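Long-range contacts in tyrosine aminotransferase (Leishmania infantum, PDB 4IX8), which probably catalyses, with pyridoxal 5'-phosphate as cofactor, the transfer of the amino group from L-tyrosine to 2-oxoglutarate: residues S68-S73 / E401-L406; D269-R274 / I297-V302. All blocks are in the same frame, centred on the assembly; numbering follows the deposited sequence.

Interaction 1 (S68-S73 / E401-L406); sequences SNLRLS and ENVQVL
N69 and N402 both swing CG anti to their backbone nitrogens (chi1 -175° and -158°), which brings their amides together just before the start of a short parallel beta ladder. The ladder is L70 with V403 and R71 with Q404, and it adds strand 70-71 as the outermost strand of the mixed sheet in the small domain of this class I aminotransferase.

N69 ND2 donates to N402 OD1 at 2.6 Å. The acceptor lies in the amide plane of N69, whereas the donor stands well above the carbonyl plane of N402, off its lone pairs. N402, just past the end of helix 390-401 and with positive phi, turns its own ND2 to K67 O. Three backbone bonds zip up the rest: L70 N to N402 O (2.9 Å), Q404 N to L70 O (3.0 Å) and L72 N to Q404 O (2.8 Å).

On one face of the pair, R71 and Q404 run side by side in the same direction. The Q404 chain stays extended while R71 bends at its third torsion, so OE1 comes over the centre of the guanidinium, 3.1 Å from R71 CZ. The two planes are nearly perpendicular (88°); because OE1 stands above the guanidinium and its N-H groups point outward in the plane, no hydrogen bond forms, though the charge probably still attracts the oxygen. On the other face L70 and V403 are buried, and L72, just past the ladder, sets CG 4.0 Å from V403 CG1; L70 and L72 meet helix 425-442, V403 meets L397 of helix 390-401.

Farther along, S73 O accepts from R418, and its CB packs against L406 CG at 3.7 Å, while S73 OG rests 3.2 Å from Q404 CD.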
loop_
_atom_site.group_PDB
_atom_site.type_symbol
_atom_site.label_atom_id
_atom_site.label_comp_id
_atom_site.label_asym_id
_atom_site.label_seq_id
_atom_site.Cartn_x
_atom_site.Cartn_y
_atom_site.Cartn_z
ATOM N N SER A 68 11.335 20.051 -27.674
ATOM C CA SER A 68 11.008 18.756 -27.080
ATOM C C SER A 68 10.649 18.896 -25.604
ATOM O O SER A 68 11.157 19.776 -24.912
ATOM C CB SER A 68 12.185 17.783 -27.243
ATOM O OG SER A 68 13.376 18.310 -26.689
ATOM N N ASN A 69 9.771 18.028 -25.117
ATOM C CA ASN A 69 9.415 18.033 -23.708
ATOM C C ASN A 69 10.562 17.503 -22.869
ATOM O O ASN A 69 10.905 16.320 -22.956
ATOM C CB ASN A 69 8.161 17.191 -23.456
ATOM C CG ASN A 69 7.675 17.269 -22.010
ATOM O OD1 ASN A 69 7.719 16.277 -21.271
ATOM N ND2 ASN A 69 7.196 18.450 -21.600
ATOM N N LEU A 70 11.102 18.367 -22.007
ATOM C CA LEU A 70 12.162 17.983 -21.083
ATOM C C LEU A 70 11.608 18.062 -19.671
ATOM O O LEU A 70 11.261 19.134 -19.202
ATOM C CB LEU A 70 13.383 18.885 -21.220
ATOM C CG LEU A 70 14.065 18.900 -22.584
ATOM C CD1 LEU A 70 15.217 19.877 -22.569
ATOM C CD2 LEU A 70 14.559 17.510 -22.978
ATOM N N ARG A 71 11.506 16.922 -19.003
ATOM C CA ARG A 71 10.883 16.868 -17.698
ATOM C C ARG A 71 11.922 16.782 -16.595
ATOM O O ARG A 71 12.659 15.801 -16.514
ATOM C CB ARG A 71 9.932 15.694 -17.623
ATOM C CG ARG A 71 8.643 15.944 -18.359
ATOM C CD ARG A 71 7.854 14.667 -18.499
ATOM N NE ARG A 71 6.965 14.460 -17.362
ATOM C CZ ARG A 71 5.677 14.801 -17.344
ATOM N NH1 ARG A 71 5.126 15.377 -18.414
ATOM N NH2 ARG A 71 4.938 14.581 -16.265
ATOM N N LEU A 72 11.991 17.842 -15.783
ATOM C CA LEU A 72 12.865 17.908 -14.598
ATOM C C LEU A 72 12.115 17.731 -13.301
ATOM O O LEU A 72 12.687 17.907 -12.231
ATOM C CB LEU A 72 13.592 19.251 -14.543
ATOM C CG LEU A 72 14.318 19.644 -15.805
ATOM C CD1 LEU A 72 15.206 20.822 -15.458
ATOM C CD2 LEU A 72 15.120 18.460 -16.390
ATOM N N SER A 73 10.856 17.319 -13.419
ATOM C CA SER A 73 9.894 17.235 -12.316
ATOM C C SER A 73 9.748 15.857 -11.708
ATOM O O SER A 73 9.120 15.678 -10.658
ATOM C CB SER A 73 8.533 17.655 -12.838
ATOM O OG SER A 73 8.345 17.096 -14.136
ATOM N N GLU A 401 9.130 26.951 -23.184
ATOM C CA GLU A 401 10.336 26.161 -23.437
ATOM C C GLU A 401 10.113 24.652 -23.268
ATOM O O GLU A 401 11.028 23.863 -23.482
ATOM C CB GLU A 401 11.453 26.622 -22.505
ATOM C CG GLU A 401 11.807 28.099 -22.631
ATOM C CD GLU A 401 12.607 28.381 -23.859
ATOM O OE1 GLU A 401 13.329 27.467 -24.305
ATOM O OE2 GLU A 401 12.515 29.513 -24.381
ATOM N N ASN A 402 8.899 24.259 -22.899
ATOM C CA ASN A 402 8.527 22.852 -22.750
ATOM C C ASN A 402 9.497 22.149 -21.813
ATOM O O ASN A 402 9.864 20.987 -22.018
ATOM C CB ASN A 402 8.491 22.146 -24.121
ATOM C CG ASN A 402 7.612 20.878 -24.131
ATOM O OD1 ASN A 402 7.000 20.499 -23.126
ATOM N ND2 ASN A 402 7.558 20.218 -25.291
ATOM N N VAL A 403 9.864 22.855 -20.746
ATOM C CA VAL A 403 10.635 22.280 -19.659
ATOM C C VAL A 403 9.758 22.328 -18.435
ATOM O O VAL A 403 9.253 23.387 -18.061
ATOM C CB VAL A 403 11.936 23.041 -19.360
ATOM C CG1 VAL A 403 12.637 22.411 -18.181
ATOM C CG2 VAL A 403 12.833 23.062 -20.570
ATOM N N GLN A 404 9.661 21.199 -17.752
ATOM C CA GLN A 404 8.789 21.093 -16.618
ATOM C C GLN A 404 9.614 20.994 -15.326
ATOM O O GLN A 404 10.417 20.074 -15.139
ATOM C CB GLN A 404 7.859 19.876 -16.788
ATOM C CG GLN A 404 6.680 19.878 -15.798
ATOM C CD GLN A 404 5.951 18.564 -15.755
ATOM O OE1 GLN A 404 6.029 17.769 -16.697
ATOM N NE2 GLN A 404 5.239 18.321 -14.674
ATOM N N VAL A 405 9.397 21.941 -14.425
ATOM C CA VAL A 405 9.922 21.831 -13.076
ATOM C C VAL A 405 8.701 21.709 -12.154
ATOM O O VAL A 405 7.597 21.484 -12.636
ATOM C CB VAL A 405 10.810 23.024 -12.698
ATOM C CG1 VAL A 405 12.041 23.041 -13.594
ATOM C CG2 VAL A 405 10.045 24.357 -12.800
ATOM N N LEU A 406 8.909 21.755 -10.841
ATOM C CA LEU A 406 7.798 21.754 -9.888
ATOM C C LEU A 406 7.939 23.000 -9.043
ATOM O O LEU A 406 9.009 23.262 -8.525
ATOM C CB LEU A 406 7.791 20.506 -8.998
ATOM C CG LEU A 406 7.404 19.181 -9.669
ATOM C CD1 LEU A 406 7.531 18.043 -8.678
ATOM C CD2 LEU A 406 5.990 19.251 -10.241
#

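Interaction 2 (D269-R274 / I297-V302); sequences DTNVPR and IDPMNV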
loop_
_atom_site.group_PDB
_atom_site.type_symbol
_atom_site.label_atom_id
_atom_site.label_comp_id
_atom_site.label_asym_id
_atom_site.label_seq_id
_atom_site.Cartn_x
_atom_site.Cartn_y
_atom_site.Cartn_z
ATOM N N ASP A 269 23.597 8.099 21.476
ATOM C CA ASP A 269 23.307 7.527 22.769
ATOM C C ASP A 269 22.251 8.396 23.406
ATOM O O ASP A 269 22.553 9.452 23.947
ATOM C CB ASP A 269 24.565 7.463 23.615
ATOM C CG ASP A 269 25.649 6.705 22.931
ATOM O OD1 ASP A 269 25.434 5.493 22.696
ATOM O OD2 ASP A 269 26.699 7.312 22.628
ATOM N N THR A 270 21.003 7.966 23.279
ATOM C CA THR A 270 19.877 8.737 23.759
ATOM C C THR A 270 18.689 7.850 24.020
ATOM O O THR A 270 18.522 6.831 23.349
ATOM C CB THR A 270 19.470 9.798 22.749
ATOM O OG1 THR A 270 18.348 10.523 23.260
ATOM C CG2 THR A 270 19.083 9.172 21.427
ATOM N N ASN A 271 17.831 8.262 24.944
ATOM C CA ASN A 271 16.597 7.522 25.203
ATOM C C ASN A 271 15.393 8.161 24.519
ATOM O O ASN A 271 14.261 7.718 24.696
ATOM C CB ASN A 271 16.356 7.406 26.701
ATOM C CG ASN A 271 17.507 6.753 27.397
ATOM O OD1 ASN A 271 18.035 5.740 26.932
ATOM N ND2 ASN A 271 17.962 7.368 28.470
ATOM N N VAL A 272 15.632 9.204 23.737
ATOM C CA VAL A 272 14.571 9.760 22.910
ATOM C C VAL A 272 14.090 8.685 21.950
ATOM O O VAL A 272 14.898 8.049 21.293
ATOM C CB VAL A 272 15.048 10.955 22.130
ATOM C CG1 VAL A 272 13.975 11.430 21.141
ATOM C CG2 VAL A 272 15.413 12.044 23.092
ATOM N N PRO A 273 12.787 8.406 21.932
ATOM C CA PRO A 273 12.321 7.390 20.981
ATOM C C PRO A 273 12.417 7.895 19.529
ATOM O O PRO A 273 11.966 8.995 19.271
ATOM C CB PRO A 273 10.854 7.189 21.364
ATOM C CG PRO A 273 10.647 7.940 22.619
ATOM C CD PRO A 273 11.670 8.999 22.681
ATOM N N ARG A 274 12.933 7.090 18.618
ATOM C CA ARG A 274 13.105 7.471 17.218
ATOM C C ARG A 274 12.523 6.422 16.307
ATOM O O ARG A 274 12.808 5.245 16.477
ATOM C CB ARG A 274 14.578 7.623 16.889
ATOM C CG ARG A 274 15.218 8.833 17.468
ATOM C CD ARG A 274 16.648 8.561 17.864
ATOM N NE ARG A 274 16.740 7.724 19.067
ATOM C CZ ARG A 274 17.755 6.898 19.337
ATOM N NH1 ARG A 274 18.769 6.754 18.491
ATOM N NH2 ARG A 274 17.756 6.198 20.447
ATOM N N ILE A 297 13.623 2.688 17.648
ATOM C CA ILE A 297 14.719 2.620 18.608
ATOM C C ILE A 297 14.282 3.371 19.855
ATOM O O ILE A 297 14.085 4.594 19.843
ATOM C CB ILE A 297 16.009 3.214 18.053
ATOM C CG1 ILE A 297 16.355 2.563 16.700
ATOM C CG2 ILE A 297 17.170 2.995 19.027
ATOM C CD1 ILE A 297 17.493 3.247 15.943
ATOM N N ASP A 298 14.111 2.611 20.925
ATOM C CA ASP A 298 13.430 3.056 22.133
ATOM C C ASP A 298 14.044 2.306 23.310
ATOM O O ASP A 298 13.520 1.291 23.751
ATOM C CB ASP A 298 11.937 2.773 21.949
ATOM C CG ASP A 298 11.105 3.075 23.191
ATOM O OD1 ASP A 298 11.536 3.952 24.001
ATOM O OD2 ASP A 298 10.017 2.447 23.317
ATOM N N PRO A 299 15.216 2.753 23.766
ATOM C CA PRO A 299 15.965 1.984 24.773
ATOM C C PRO A 299 15.294 1.858 26.125
ATOM O O PRO A 299 15.537 0.860 26.769
ATOM C CB PRO A 299 17.278 2.761 24.899
ATOM C CG PRO A 299 17.428 3.417 23.569
ATOM C CD PRO A 299 16.040 3.823 23.171
ATOM N N MET A 300 14.533 2.862 26.555
ATOM C CA MET A 300 13.839 2.818 27.846
ATOM C C MET A 300 12.435 2.282 27.680
ATOM O O MET A 300 11.671 2.296 28.628
ATOM C CB MET A 300 13.781 4.207 28.496
ATOM C CG MET A 300 15.124 4.778 28.907
ATOM S SD MET A 300 16.109 3.668 29.971
ATOM C CE MET A 300 15.070 3.502 31.433
ATOM N N ASN A 301 12.097 1.774 26.493
ATOM C CA ASN A 301 10.744 1.254 26.254
ATOM C C ASN A 301 9.616 2.207 26.720
ATOM O O ASN A 301 8.756 1.811 27.504
ATOM C CB ASN A 301 10.567 -0.115 26.942
ATOM C CG ASN A 301 9.329 -0.886 26.441
ATOM O OD1 ASN A 301 8.906 -0.729 25.303
ATOM N ND2 ASN A 301 8.768 -1.731 27.288
ATOM N N VAL A 302 9.593 3.440 26.195
ATOM C CA VAL A 302 8.512 4.404 26.486
ATOM C C VAL A 302 7.496 4.475 25.344
ATOM O O VAL A 302 6.494 5.184 25.441
ATOM C CB VAL A 302 9.043 5.833 26.741
ATOM C CG1 VAL A 302 9.980 5.828 27.923
ATOM C CG2 VAL A 302 9.737 6.400 25.504
HETATM O O HOH W 1 13.513 4.840 25.109
#
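R274 and I297 cross at a slant, the guanidinium laying one face on the isoleucine's beta-branch, with R274 NH2 3.6 Å from I297 CG2. T270 CG2 covers the opposite face, so the flat group lies between the T270 methyl, centred on one face, and I297, nearer the rim of the other. Bends at its second and third torsions fold the R274 chain back on its own loop. There NE donates to V272 O (2.9 Å), close to the guanidinium plane, and NH1 goes to V265 O; together these fix the rotation of the group. P299 CD approaches at the edge.

Farther out, N271 lies obliquely across M300, CG to CG 3.4 Å. P273 and V302 meet at about a right angle, P273 CG 3.4 Å from V302 CG2. A water accepts from M300 N and donates to N271 O, linking N271 and M300, which make no direct hydrogen bond to each other.

Underneath, R274 and I297 form an antiparallel hydrogen-bonded pair, R274 N to I297 O at 3.0 Å and I297 N to R274 O at 2.9 Å. It joins adjacent strands 274-279 and 292-297 of the large-domain sheet; helix 229-242 packs on T270 and V272, and F37 of the second subunit on P273 and V302.

In the fold
The two contacts belong to different sheets, on opposite sides of the chain's centre, with their own centres about 45 Å apart and their nearest atoms about 28 Å apart; they do not touch. Along the chain, interaction 2 is nested in the loop that interaction 1 closes: 68-73 and 401-406 bring sequence from both sides of the large domain into one small-domain sheet, while 269-274 and 297-302 pair the start of strand 274-279 with the end of the next strand, 292-297, in the large domain. In interaction 2, strand 274-279 leads on to K282, the lysine predicted to carry pyridoxal phosphate, which is not modelled, so no distance to it can be given. It also reaches the second subunit, which interaction 1 does not.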